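PDB 5IX8: putative sugar ABC transport system, substrate-binding protein from Bordetella parapertussis, which probably binds a carbohydrate as the periplasmic substrate-binding component of an ABC transporter for sugars. Local coordinates for residues Leu247-Ser251 with Ile293-Asp297; Asp122-Lys127 with Leu157-Phe162. All coordinates share one frame; numbering follows the deposited sequence.

Contact 1 (Leu247-Ser251 with Ile293-Asp297)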
loop_
_atom_site.group_PDB
_atom_site.type_symbol
_atom_site.label_atom_id
_atom_site.label_comp_id
_atom_site.label_asym_id
_atom_site.label_seq_id
_atom_site.Cartn_x
_atom_site.Cartn_y
_atom_site.Cartn_z
ATOM N N LEU A 247 -18.366 0.463 3.847
ATOM C CA LEU A 247 -18.773 -0.932 4.011
ATOM C C LEU A 247 -17.623 -1.780 4.508
ATOM O O LEU A 247 -17.806 -2.661 5.361
ATOM C CB LEU A 247 -19.278 -1.477 2.678
ATOM C CG LEU A 247 -19.604 -2.968 2.598
ATOM C CD1 LEU A 247 -20.703 -3.358 3.585
ATOM C CD2 LEU A 247 -19.973 -3.338 1.160
ATOM N N ALA A 248 -16.432 -1.522 3.988
ATOM C CA ALA A 248 -15.269 -2.325 4.300
ATOM C C ALA A 248 -14.034 -1.545 3.913
ATOM O O ALA A 248 -14.030 -0.798 2.918
ATOM C CB ALA A 248 -15.294 -3.662 3.545
ATOM N N VAL A 249 -12.978 -1.754 4.685
ATOM C CA VAL A 249 -11.690 -1.133 4.425
ATOM C C VAL A 249 -10.659 -2.224 4.531
ATOM O O VAL A 249 -10.498 -2.824 5.601
ATOM C CB VAL A 249 -11.357 -0.007 5.426
ATOM C CG1 VAL A 249 -9.962 0.557 5.109
ATOM C CG2 VAL A 249 -12.435 1.098 5.397
ATOM N N ALA A 250 -9.927 -2.449 3.468
ATOM C CA ALA A 250 -8.854 -3.429 3.573
ATOM C C ALA A 250 -7.741 -2.866 4.461
ATOM O O ALA A 250 -7.359 -1.704 4.320
ATOM C CB ALA A 250 -8.346 -3.788 2.180
ATOM N N SER A 251 -7.255 -3.671 5.414
ATOM C CA SER A 251 -6.117 -3.253 6.241
ATOM C C SER A 251 -4.840 -3.312 5.408
ATOM O O SER A 251 -4.587 -4.311 4.741
ATOM C CB SER A 251 -5.994 -4.176 7.476
ATOM O OG SER A 251 -4.751 -4.022 8.175
ATOM N N ILE A 293 -3.806 -10.577 4.303
ATOM C CA ILE A 293 -4.791 -9.511 4.164
ATOM C C ILE A 293 -5.934 -9.748 5.136
ATOM O O ILE A 293 -6.440 -10.874 5.251
ATOM C CB ILE A 293 -5.315 -9.444 2.727
ATOM C CG1 ILE A 293 -4.170 -9.024 1.809
ATOM C CG2 ILE A 293 -6.494 -8.466 2.635
ATOM C CD1 ILE A 293 -4.388 -9.449 0.402
ATOM N N THR A 294 -6.336 -8.693 5.835
ATOM C CA THR A 294 -7.544 -8.667 6.648
ATOM C C THR A 294 -8.387 -7.468 6.225
ATOM O O THR A 294 -7.874 -6.474 5.702
ATOM C CB THR A 294 -7.225 -8.587 8.160
ATOM O OG1 THR A 294 -6.472 -7.411 8.419
ATOM C CG2 THR A 294 -6.385 -9.734 8.587
ATOM N N VAL A 295 -9.692 -7.594 6.380
ATOM C CA VAL A 295 -10.626 -6.519 6.068
ATOM C C VAL A 295 -11.220 -6.006 7.368
ATOM O O VAL A 295 -11.538 -6.798 8.266
ATOM C CB VAL A 295 -11.728 -7.014 5.118
ATOM C CG1 VAL A 295 -12.671 -5.909 4.803
ATOM C CG2 VAL A 295 -11.108 -7.478 3.830
ATOM N N VAL A 296 -11.382 -4.689 7.466
ATOM C CA VAL A 296 -12.021 -4.071 8.623
ATOM C C VAL A 296 -13.439 -3.706 8.230
ATOM O O VAL A 296 -13.660 -3.112 7.157
ATOM C CB VAL A 296 -11.239 -2.836 9.099
ATOM C CG1 VAL A 296 -11.875 -2.245 10.372
ATOM C CG2 VAL A 296 -9.751 -3.189 9.330
ATOM N N ASP A 297 -14.404 -4.081 9.068
ATOM C CA ASP A 297 -15.817 -3.782 8.807
ATOM C C ASP A 297 -16.518 -3.628 10.151
ATOM O O ASP A 297 -15.872 -3.634 11.194
ATOM C CB ASP A 297 -16.448 -4.865 7.923
ATOM C CG ASP A 297 -16.351 -6.249 8.542
ATOM O OD1 ASP A 297 -16.353 -6.370 9.785
ATOM O OD2 ASP A 297 -16.269 -7.225 7.785
HETATM O O HOH W 1 -4.069 -6.568 5.530
#
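The antiparallel edge of the mixed sheet in one lobe of this type I periplasmic binding protein is formed where strand 246-250 meets the short strand 295-296, the outermost on that side. Val249 and Val296 make up a hydrogen-bonded pair: Val249 N donates to Val296 O at 2.9 Å, and Val296 N returns the bond to Val249 O at 2.8 Å, nearly straight at 170°. A third backbone bond, Ser251 N to Thr294 O (2.9 Å), extends the ladder past the non-hydrogen-bonded pair Ala250 and Val295. At the other end, Ala248 CA turns its hydrogen toward Val296 O, 3.4 Å away, so that this oxygen receives a C-H contact beside its N-H bond.

Val295 sends CG1, anti to the backbone N (chi1 -180°), alongside Ala248 CB at 3.7 Å. Both side chains lie on the face packed against helix 122-135, touching Val128 and Ala132 respectively. Val249 and Val296 occupy the other face, where both reach Ile241 of helix 235-242.

Where the ladder ends, Ser251 CB sits 3.4 Å from Thr294 OG1, yet the two hydroxyls look to different partners: Ser251 OG bonds Asp310 and Thr294 OG1 bonds His304. Asp297, just past the paired residues, lays CB against Leu247 O while its carboxylate bonds Ser299. Cohesion between the strands thus comes mainly from three peptide hydrogen bonds, to which Ala248 and Val295 add one apolar contact, while helices 122-135 and 235-242 pack on the two faces.

Contact 2 (Asp122-Lys127 with Leu157-Phe162)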
loop_
_atom_site.group_PDB
_atom_site.type_symbol
_atom_site.label_atom_id
_atom_site.label_comp_id
_atom_site.label_asym_id
_atom_site.label_seq_id
_atom_site.Cartn_x
_atom_site.Cartn_y
_atom_site.Cartn_z
ATOM N N ASP A 122 -1.830 -7.313 -4.180
ATOM C CA ASP A 122 -2.805 -6.298 -4.572
ATOM C C ASP A 122 -4.043 -6.903 -5.237
ATOM O O ASP A 122 -5.164 -6.442 -4.985
ATOM C CB ASP A 122 -2.137 -5.257 -5.467
ATOM C CG ASP A 122 -1.204 -4.349 -4.666
ATOM O OD1 ASP A 122 -1.681 -3.528 -3.833
ATOM O OD2 ASP A 122 0.023 -4.506 -4.813
ATOM N N THR A 123 -3.885 -7.969 -6.029
ATOM C CA THR A 123 -5.078 -8.612 -6.569
ATOM C C THR A 123 -5.990 -9.116 -5.451
ATOM O O THR A 123 -7.231 -9.007 -5.547
ATOM C CB THR A 123 -4.685 -9.766 -7.492
ATOM O OG1 THR A 123 -3.824 -9.265 -8.518
ATOM C CG2 THR A 123 -5.944 -10.366 -8.122
ATOM N N LEU A 124 -5.401 -9.666 -4.383
ATOM C CA LEU A 124 -6.213 -10.245 -3.315
ATOM C C LEU A 124 -6.865 -9.153 -2.463
ATOM O O LEU A 124 -7.963 -9.356 -1.924
ATOM C CB LEU A 124 -5.362 -11.179 -2.465
ATOM C CG LEU A 124 -6.071 -11.952 -1.362
ATOM C CD1 LEU A 124 -7.290 -12.723 -1.860
ATOM C CD2 LEU A 124 -5.047 -12.912 -0.779
ATOM N N ILE A 125 -6.223 -7.987 -2.356
ATOM C CA ILE A 125 -6.887 -6.844 -1.737
ATOM C C ILE A 125 -8.203 -6.557 -2.466
ATOM O O ILE A 125 -9.256 -6.357 -1.844
ATOM C CB ILE A 125 -5.952 -5.616 -1.747
ATOM C CG1 ILE A 125 -4.842 -5.802 -0.705
ATOM C CG2 ILE A 125 -6.758 -4.351 -1.463
ATOM C CD1 ILE A 125 -3.863 -4.661 -0.668
ATOM N N GLY A 126 -8.163 -6.558 -3.805
ATOM C CA GLY A 126 -9.380 -6.337 -4.568
ATOM C C GLY A 126 -10.380 -7.461 -4.383
ATOM O O GLY A 126 -11.572 -7.217 -4.224
ATOM N N LYS A 127 -9.907 -8.705 -4.386
ATOM C CA LYS A 127 -10.808 -9.840 -4.173
ATOM C C LYS A 127 -11.508 -9.776 -2.817
ATOM O O LYS A 127 -12.701 -10.077 -2.724
ATOM C CB LYS A 127 -10.025 -11.147 -4.304
ATOM C CG LYS A 127 -9.555 -11.391 -5.751
ATOM C CD LYS A 127 -9.152 -12.824 -5.911
ATOM C CE LYS A 127 -8.671 -13.143 -7.290
ATOM N NZ LYS A 127 -8.498 -14.651 -7.384
ATOM N N LEU A 157 -4.228 -4.030 -10.457
ATOM C CA LEU A 157 -4.374 -5.338 -9.830
ATOM C C LEU A 157 -5.551 -5.350 -8.861
ATOM O O LEU A 157 -6.353 -6.298 -8.852
ATOM C CB LEU A 157 -3.083 -5.750 -9.104
ATOM C CG LEU A 157 -1.843 -5.898 -10.006
ATOM C CD1 LEU A 157 -0.618 -6.161 -9.157
ATOM C CD2 LEU A 157 -2.000 -7.023 -11.030
ATOM N N ARG A 158 -5.682 -4.298 -8.049
ATOM C CA ARG A 158 -6.818 -4.222 -7.130
ATOM C C ARG A 158 -8.133 -4.199 -7.881
ATOM O O ARG A 158 -9.098 -4.870 -7.481
ATOM C CB ARG A 158 -6.710 -2.991 -6.253
ATOM C CG ARG A 158 -5.498 -3.099 -5.326
ATOM C CD ARG A 158 -5.328 -1.883 -4.411
ATOM N NE ARG A 158 -4.094 -2.059 -3.659
ATOM C CZ ARG A 158 -3.735 -1.367 -2.584
ATOM N NH1 ARG A 158 -4.548 -0.449 -2.054
ATOM N NH2 ARG A 158 -2.556 -1.627 -2.021
ATOM N N TYR A 159 -8.200 -3.406 -8.954
ATOM C CA TYR A 159 -9.400 -3.374 -9.782
ATOM C C TYR A 159 -9.714 -4.749 -10.362
ATOM O O TYR A 159 -10.862 -5.203 -10.331
ATOM C CB TYR A 159 -9.214 -2.345 -10.892
ATOM C CG TYR A 159 -10.248 -2.428 -11.970
ATOM C CD1 TYR A 159 -11.592 -2.207 -11.703
ATOM C CD2 TYR A 159 -9.866 -2.727 -13.287
ATOM C CE1 TYR A 159 -12.531 -2.288 -12.718
ATOM C CE2 TYR A 159 -10.808 -2.784 -14.311
ATOM C CZ TYR A 159 -12.139 -2.560 -14.011
ATOM O OH TYR A 159 -13.066 -2.637 -15.035
ATOM N N GLU A 160 -8.701 -5.432 -10.886
ATOM C CA GLU A 160 -8.921 -6.753 -11.471
ATOM C C GLU A 160 -9.473 -7.747 -10.446
ATOM O O GLU A 160 -10.400 -8.514 -10.740
ATOM C CB GLU A 160 -7.616 -7.280 -12.092
ATOM C CG GLU A 160 -7.300 -6.580 -13.417
ATOM C CD GLU A 160 -5.871 -6.805 -13.884
ATOM O OE1 GLU A 160 -5.124 -7.554 -13.212
ATOM O OE2 GLU A 160 -5.492 -6.223 -14.923
ATOM N N GLY A 161 -8.896 -7.771 -9.236
ATOM C CA GLY A 161 -9.394 -8.694 -8.223
ATOM C C GLY A 161 -10.806 -8.368 -7.786
ATOM O O GLY A 161 -11.642 -9.277 -7.648
ATOM N N PHE A 162 -11.103 -7.069 -7.594
ATOM C CA PHE A 162 -12.455 -6.641 -7.253
ATOM C C PHE A 162 -13.448 -7.029 -8.340
ATOM O O PHE A 162 -14.504 -7.601 -8.058
ATOM C CB PHE A 162 -12.459 -5.114 -7.017
ATOM C CG PHE A 162 -13.805 -4.564 -6.687
ATOM C CD1 PHE A 162 -14.363 -4.795 -5.436
ATOM C CD2 PHE A 162 -14.524 -3.835 -7.629
ATOM C CE1 PHE A 162 -15.612 -4.313 -5.113
ATOM C CE2 PHE A 162 -15.801 -3.361 -7.319
ATOM C CZ PHE A 162 -16.326 -3.569 -6.033
HETATM O O HOH W 2 -4.707 -9.461 -11.164
#
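Leu157 sets CB 3.6 Å from Thr123 OG1 and also rests against Asp122 CB, while its carbonyl oxygen receives a C-H contact from Thr123 CA. Next, Arg158 reaches obliquely across to the start of the neighbouring helix with its chain extended from CG to NE and grips a single oxygen, Asp122 OD1, side-on: NE and NH2 both donate to it at 2.8 Å. The carboxylate and guanidinium planes are 27° apart, and OD1 lies practically in the guanidinium plane. Ile125 CD1 covers one guanidinium face, toward its rim, and Glu252 is a second acidic partner for NH2, so this buried cation is probably well compensated. In this lobe of the periplasmic binding protein fold, the axes of segments 122-127 and 157-162, in helices 122-135 and 154-168, approach to 6.3 Å and cross at -41°. Two glycines permit this closeness, and Gly126 CA lies 3.3 Å from Arg158 O. Glu160 shares a water with Thr123 OG1. Gly161 directs its CA hydrogen almost straight at Thr123 O (3.5 Å, 172°), and Lys127 CG rests beside the Gly161 carbonyl oxygen. Phe162 CA meets Gly126 O at 3.2 Å; that same oxygen lies at the edge of its ring, which stacks with Phe205.

Both contacts belong to the same lobe and share helix 122-135: its first turns pair with helix 154-168 in contact 2, and it also packs beneath the sheet edge of contact 1. They meet directly, Ile293 CD1 lying 3.5 Å from Leu124 CB and Ala250 CB packing on Ile125 CG2, although their centres are 13 Å apart. Contact 2 is the more deeply buried and the larger, 446 against 335 Å², whereas contact 1 is partly open, with Thr294 exposed. Conventional backbone hydrogen bonds join the strands of contact 1; the helices, whose peptide groups bond internally, instead use CA-H...O contacts, brought within range by Gly126 and Gly161, and a buried salt bridge.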